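Local coordinates for protein Beta/alpha-amylase (Paenibacillus polymyxa, PDB 3VOC) that hydrolyses alpha-1,4-glucosidic linkages of starch, its N-terminal beta-amylase domain removing successive maltose units from non-reducing chain ends, at residues A1-L14 / I376-N390. Sequence-based numbering, arbitrary orientation.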
loop_
_atom_site.group_PDB
_atom_site.type_symbol
_atom_site.label_atom_id
_atom_site.label_comp_id
_atom_site.label_asym_id
_atom_site.label_seq_id
_atom_site.Cartn_x
_atom_site.Cartn_y
_atom_site.Cartn_z
ATOM N N ALA A 1 -9.978 8.687 22.171
ATOM C CA ALA A 1 -9.000 9.801 21.936
ATOM C C ALA A 1 -7.884 9.318 21.014
ATOM O O ALA A 1 -7.594 8.114 20.979
ATOM C CB ALA A 1 -8.414 10.250 23.255
ATOM N N VAL A 2 -7.250 10.246 20.292
ATOM C CA VAL A 2 -6.037 9.915 19.541
ATOM C C VAL A 2 -4.938 9.461 20.510
ATOM O O VAL A 2 -4.997 9.735 21.712
ATOM C CB VAL A 2 -5.535 11.090 18.658
ATOM C CG1 VAL A 2 -6.646 11.573 17.714
ATOM C CG2 VAL A 2 -5.001 12.262 19.527
ATOM N N ALA A 3 -3.939 8.767 19.988
ATOM C CA ALA A 3 -2.823 8.332 20.814
ATOM C C ALA A 3 -2.028 9.516 21.386
ATOM O O ALA A 3 -2.046 10.624 20.830
ATOM C CB ALA A 3 -1.931 7.421 20.033
ATOM N N ASP A 4 -1.324 9.266 22.487
ATOM C CA ASP A 4 -0.520 10.297 23.167
ATOM C C ASP A 4 0.534 10.939 22.271
ATOM O O ASP A 4 0.945 12.083 22.497
ATOM C CB ASP A 4 0.176 9.721 24.412
ATOM C CG ASP A 4 -0.753 9.624 25.624
ATOM O OD1 ASP A 4 -1.849 10.257 25.637
ATOM O OD2 ASP A 4 -0.373 8.911 26.585
ATOM N N ASP A 5 0.964 10.206 21.253
ATOM C CA ASP A 5 1.990 10.699 20.343
ATOM C C ASP A 5 1.420 11.133 18.977
ATOM O O ASP A 5 2.159 11.285 18.002
ATOM C CB ASP A 5 3.103 9.631 20.180
ATOM C CG ASP A 5 2.592 8.317 19.562
ATOM O OD1 ASP A 5 1.375 8.151 19.352
ATOM O OD2 ASP A 5 3.422 7.442 19.276
ATOM N N PHE A 6 0.105 11.323 18.905
ATOM C CA PHE A 6 -0.538 11.662 17.627
ATOM C C PHE A 6 0.067 12.902 16.989
ATOM O O PHE A 6 0.277 13.913 17.671
ATOM C CB PHE A 6 -2.028 11.900 17.824
ATOM C CG PHE A 6 -2.743 12.255 16.564
ATOM C CD1 PHE A 6 -3.117 11.253 15.659
ATOM C CD2 PHE A 6 -3.021 13.582 16.256
ATOM C CE1 PHE A 6 -3.780 11.579 14.478
ATOM C CE2 PHE A 6 -3.680 13.918 15.062
ATOM C CZ PHE A 6 -4.063 12.908 14.178
ATOM N N GLN A 7 0.345 12.835 15.690
ATOM C CA GLN A 7 0.682 14.040 14.928
ATOM C C GLN A 7 -0.016 14.033 13.573
ATOM O O GLN A 7 -0.316 12.964 13.036
ATOM C CB GLN A 7 2.195 14.131 14.696
ATOM C CG GLN A 7 3.046 14.280 15.946
ATOM C CD GLN A 7 2.813 15.581 16.691
ATOM O OE1 GLN A 7 2.351 16.558 16.124
ATOM N NE2 GLN A 7 3.145 15.590 17.981
ATOM N N ALA A 8 -0.247 15.225 13.023
ATOM C CA ALA A 8 -0.863 15.368 11.702
ATOM C C ALA A 8 0.199 15.670 10.665
ATOM O O ALA A 8 0.977 16.614 10.822
ATOM C CB ALA A 8 -1.919 16.467 11.712
ATOM N N SER A 9 0.223 14.873 9.602
ATOM C CA SER A 9 1.130 15.077 8.491
ATOM C C SER A 9 0.358 15.340 7.212
ATOM O O SER A 9 -0.861 15.194 7.172
ATOM C CB SER A 9 2.000 13.840 8.322
ATOM O OG SER A 9 2.789 13.686 9.492
ATOM N N VAL A 10 1.075 15.739 6.166
ATOM C CA VAL A 10 0.456 16.051 4.883
ATOM C C VAL A 10 1.341 15.456 3.787
ATOM O O VAL A 10 2.581 15.573 3.848
ATOM C CB VAL A 10 0.322 17.577 4.691
ATOM C CG1 VAL A 10 -0.175 17.923 3.262
ATOM C CG2 VAL A 10 -0.627 18.202 5.778
ATOM N N MET A 11 0.700 14.803 2.819
ATOM C CA MET A 11 1.418 14.212 1.695
ATOM C C MET A 11 1.820 15.318 0.732
ATOM O O MET A 11 1.031 16.208 0.427
ATOM C CB MET A 11 0.573 13.153 0.973
ATOM C CG MET A 11 1.375 12.264 -0.012
ATOM S SD MET A 11 0.544 10.691 -0.399
ATOM C CE MET A 11 0.549 9.923 1.208
ATOM N N GLY A 12 3.068 15.251 0.275
ATOM C CA GLY A 12 3.581 16.213 -0.683
ATOM C C GLY A 12 2.959 16.031 -2.063
ATOM O O GLY A 12 2.168 15.106 -2.287
ATOM N N PRO A 13 3.332 16.906 -3.006
ATOM C CA PRO A 13 2.691 16.880 -4.315
ATOM C C PRO A 13 3.088 15.644 -5.124
ATOM O O PRO A 13 4.133 15.018 -4.859
ATOM C CB PRO A 13 3.191 18.168 -4.996
ATOM C CG PRO A 13 4.397 18.584 -4.276
ATOM C CD PRO A 13 4.457 17.858 -2.933
ATOM N N LEU A 14 2.250 15.292 -6.093
ATOM C CA LEU A 14 2.537 14.134 -6.934
ATOM C C LEU A 14 3.635 14.444 -7.954
ATOM O O LEU A 14 4.629 13.716 -8.038
ATOM C CB LEU A 14 1.261 13.641 -7.643
ATOM C CG LEU A 14 1.423 12.406 -8.529
ATOM C CD1 LEU A 14 1.834 11.186 -7.708
ATOM C CD2 LEU A 14 0.114 12.117 -9.327
ATOM N N ILE A 376 -10.029 8.544 14.029
ATOM C CA ILE A 376 -8.769 8.664 14.785
ATOM C C ILE A 376 -8.988 8.649 16.306
ATOM O O ILE A 376 -8.141 8.148 17.033
ATOM C CB ILE A 376 -7.872 9.868 14.312
ATOM C CG1 ILE A 376 -8.583 11.217 14.492
ATOM C CG2 ILE A 376 -7.455 9.668 12.844
ATOM C CD1 ILE A 376 -7.739 12.433 14.055
ATOM N N THR A 377 -10.124 9.182 16.770
ATOM C CA THR A 377 -10.424 9.238 18.202
ATOM C C THR A 377 -11.047 7.937 18.732
ATOM O O THR A 377 -10.800 7.570 19.881
ATOM C CB THR A 377 -11.356 10.426 18.586
ATOM O OG1 THR A 377 -12.568 10.350 17.830
ATOM C CG2 THR A 377 -10.673 11.780 18.325
ATOM N N LYS A 378 -11.857 7.251 17.913
ATOM C CA LYS A 378 -12.422 5.948 18.294
ATOM C C LYS A 378 -11.318 4.907 18.459
ATOM O O LYS A 378 -11.401 4.033 19.321
ATOM C CB LYS A 378 -13.414 5.434 17.245
ATOM C CG LYS A 378 -14.845 5.919 17.413
ATOM C CD LYS A 378 -15.726 5.414 16.263
ATOM C CE LYS A 378 -17.186 5.849 16.426
ATOM N NZ LYS A 378 -18.039 5.414 15.260
ATOM N N PHE A 379 -10.286 4.999 17.629
ATOM C CA PHE A 379 -9.318 3.903 17.535
ATOM C C PHE A 379 -7.894 4.232 17.969
ATOM O O PHE A 379 -6.973 3.448 17.741
ATOM C CB PHE A 379 -9.363 3.297 16.129
ATOM C CG PHE A 379 -10.716 2.735 15.762
ATOM C CD1 PHE A 379 -11.202 1.590 16.401
ATOM C CD2 PHE A 379 -11.502 3.350 14.789
ATOM C CE1 PHE A 379 -12.460 1.071 16.089
ATOM C CE2 PHE A 379 -12.771 2.839 14.463
ATOM C CZ PHE A 379 -13.247 1.688 15.115
ATOM N N GLY A 380 -7.700 5.391 18.585
ATOM C CA GLY A 380 -6.375 5.703 19.142
ATOM C C GLY A 380 -5.275 5.751 18.088
ATOM O O GLY A 380 -4.155 5.260 18.318
ATOM N N TYR A 381 -5.584 6.351 16.937
ATOM C CA TYR A 381 -4.581 6.526 15.872
ATOM C C TYR A 381 -3.364 7.319 16.344
ATOM O O TYR A 381 -3.487 8.236 17.177
ATOM C CB TYR A 381 -5.202 7.175 14.626
ATOM C CG TYR A 381 -5.847 6.181 13.678
ATOM C CD1 TYR A 381 -5.366 6.033 12.368
ATOM C CD2 TYR A 381 -6.928 5.389 14.082
ATOM C CE1 TYR A 381 -5.946 5.130 11.485
ATOM C CE2 TYR A 381 -7.528 4.468 13.190
ATOM C CZ TYR A 381 -7.014 4.350 11.892
ATOM O OH TYR A 381 -7.549 3.447 10.995
ATOM N N HIS A 382 -2.193 6.935 15.836
ATOM C CA HIS A 382 -0.936 7.584 16.180
ATOM C C HIS A 382 -0.576 8.656 15.160
ATOM O O HIS A 382 0.318 9.459 15.370
ATOM C CB HIS A 382 0.191 6.540 16.299
ATOM C CG HIS A 382 -0.020 5.574 17.421
ATOM N ND1 HIS A 382 0.412 5.821 18.708
ATOM C CD2 HIS A 382 -0.654 4.379 17.456
ATOM C CE1 HIS A 382 0.073 4.804 19.483
ATOM N NE2 HIS A 382 -0.590 3.923 18.748
ATOM N N GLY A 383 -1.288 8.683 14.053
ATOM C CA GLY A 383 -0.988 9.662 13.026
ATOM C C GLY A 383 -2.085 9.683 12.002
ATOM O O GLY A 383 -2.849 8.713 11.851
ATOM N N PHE A 384 -2.180 10.818 11.329
ATOM C CA PHE A 384 -3.032 10.944 10.169
ATOM C C PHE A 384 -2.267 11.744 9.133
ATOM O O PHE A 384 -1.704 12.804 9.455
ATOM C CB PHE A 384 -4.371 11.648 10.482
ATOM C CG PHE A 384 -5.242 11.776 9.268
ATOM C CD1 PHE A 384 -6.006 10.689 8.836
ATOM C CD2 PHE A 384 -5.224 12.934 8.499
ATOM C CE1 PHE A 384 -6.769 10.774 7.686
ATOM C CE2 PHE A 384 -5.972 13.026 7.347
ATOM C CZ PHE A 384 -6.742 11.945 6.934
ATOM N N THR A 385 -2.254 11.244 7.897
ATOM C CA THR A 385 -1.683 11.981 6.772
ATOM C C THR A 385 -2.771 12.424 5.789
ATOM O O THR A 385 -3.520 11.594 5.256
ATOM C CB THR A 385 -0.629 11.152 6.011
ATOM O OG1 THR A 385 0.397 10.740 6.912
ATOM C CG2 THR A 385 0.023 12.005 4.912
ATOM N N LEU A 386 -2.839 13.727 5.525
ATOM C CA LEU A 386 -3.802 14.246 4.557
ATOM C C LEU A 386 -3.274 14.259 3.119
ATOM O O LEU A 386 -2.214 14.836 2.839
ATOM C CB LEU A 386 -4.294 15.651 4.954
ATOM C CG LEU A 386 -5.475 15.996 4.005
ATOM C CD1 LEU A 386 -6.807 15.472 4.513
ATOM C CD2 LEU A 386 -5.571 17.435 3.748
ATOM N N LEU A 387 -3.993 13.600 2.207
ATOM C CA LEU A 387 -3.690 13.697 0.779
ATOM C C LEU A 387 -4.545 14.802 0.167
ATOM O O LEU A 387 -5.771 14.754 0.314
ATOM C CB LEU A 387 -4.011 12.370 0.075
ATOM C CG LEU A 387 -2.966 11.258 0.230
ATOM C CD1 LEU A 387 -3.010 10.609 1.618
ATOM C CD2 LEU A 387 -3.137 10.195 -0.870
ATOM N N ARG A 388 -3.960 15.820 -0.474
ATOM C CA ARG A 388 -2.525 16.159 -0.536
ATOM C C ARG A 388 -2.335 17.632 -0.245
ATOM O O ARG A 388 -3.306 18.374 -0.019
ATOM C CB ARG A 388 -1.994 15.989 -1.954
ATOM C CG ARG A 388 -1.241 14.791 -2.188
ATOM C CD ARG A 388 -1.137 14.594 -3.690
ATOM N NE ARG A 388 -1.215 13.180 -3.975
ATOM C CZ ARG A 388 -0.177 12.350 -3.924
ATOM N NH1 ARG A 388 1.038 12.789 -3.591
ATOM N NH2 ARG A 388 -0.374 11.075 -4.198
ATOM N N ILE A 389 -1.069 18.059 -0.277
ATOM C CA ILE A 389 -0.700 19.415 0.076
ATOM C C ILE A 389 -1.506 20.490 -0.680
ATOM O O ILE A 389 -1.961 21.446 -0.062
ATOM C CB ILE A 389 0.854 19.633 -0.045
ATOM C CG1 ILE A 389 1.268 21.026 0.439
ATOM C CG2 ILE A 389 1.363 19.376 -1.475
ATOM C CD1 ILE A 389 2.800 21.149 0.675
ATOM N N ASN A 390 -1.715 20.322 -1.990
ATOM C CA ASN A 390 -2.426 21.356 -2.764
ATOM C C ASN A 390 -3.922 21.448 -2.416
ATOM O O ASN A 390 -4.585 22.428 -2.753
ATOM C CB ASN A 390 -2.184 21.191 -4.270
ATOM C CG ASN A 390 -0.860 21.797 -4.716
ATOM O OD1 ASN A 390 0.231 21.307 -4.377
ATOM N ND2 ASN A 390 -0.950 22.891 -5.464
#
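The closing seam of this beta-amylase domain's TIM barrel, where S9 faces T385, joins the first strand, 7-11, to the parallel eighth, 383-386. S9 N bonds F384 O at 2.8 Å, S9 O accepts L386 N, and M11 N bonds L386 O at 2.9 Å. Beta-branched T385 suits an extended strand, and small S9, its CB 3.8 Å from T385 OG1, lets the side chains on their shared face, which also meet T39, pack closely. At the strands' C-terminal end, R388, which follows a cis peptide and probably binds substrate, as in related beta-amylases, sends NH1 to G12 O at 2.9 Å, nearly in the guanidinium plane. That bond restricts the group's rotation, probably helped by L14 CB over one face and, in the modelled conformer, M11 SD over the other. In this conformer the chi3 bend of M11 (-64°) turns CE to 3.6 Å from L387 CD1, its long, pliable thioether touching both L387 and the guanidinium.

At the other end, H382 ND1 donates to the syn lone pair of D5 OD1 (2.6 Å), almost in the ring plane, with carboxylate and imidazole 84° apart. A3, just a methyl, fits against one imidazole face in a CH-pi contact. D5 also forms a salt bridge with R355, which probably stabilises its negative charge. The F6 ring, swung anti to its backbone N (chi1 180°), takes V2 CG1 over its centre and meets I376 CD1 at CZ.

Beyond the seam, strand 37-43 pairs with the far edge of 7-11, while helix 20-32 packs on V10, P13 and I389, and helix 338-352 receives Y381.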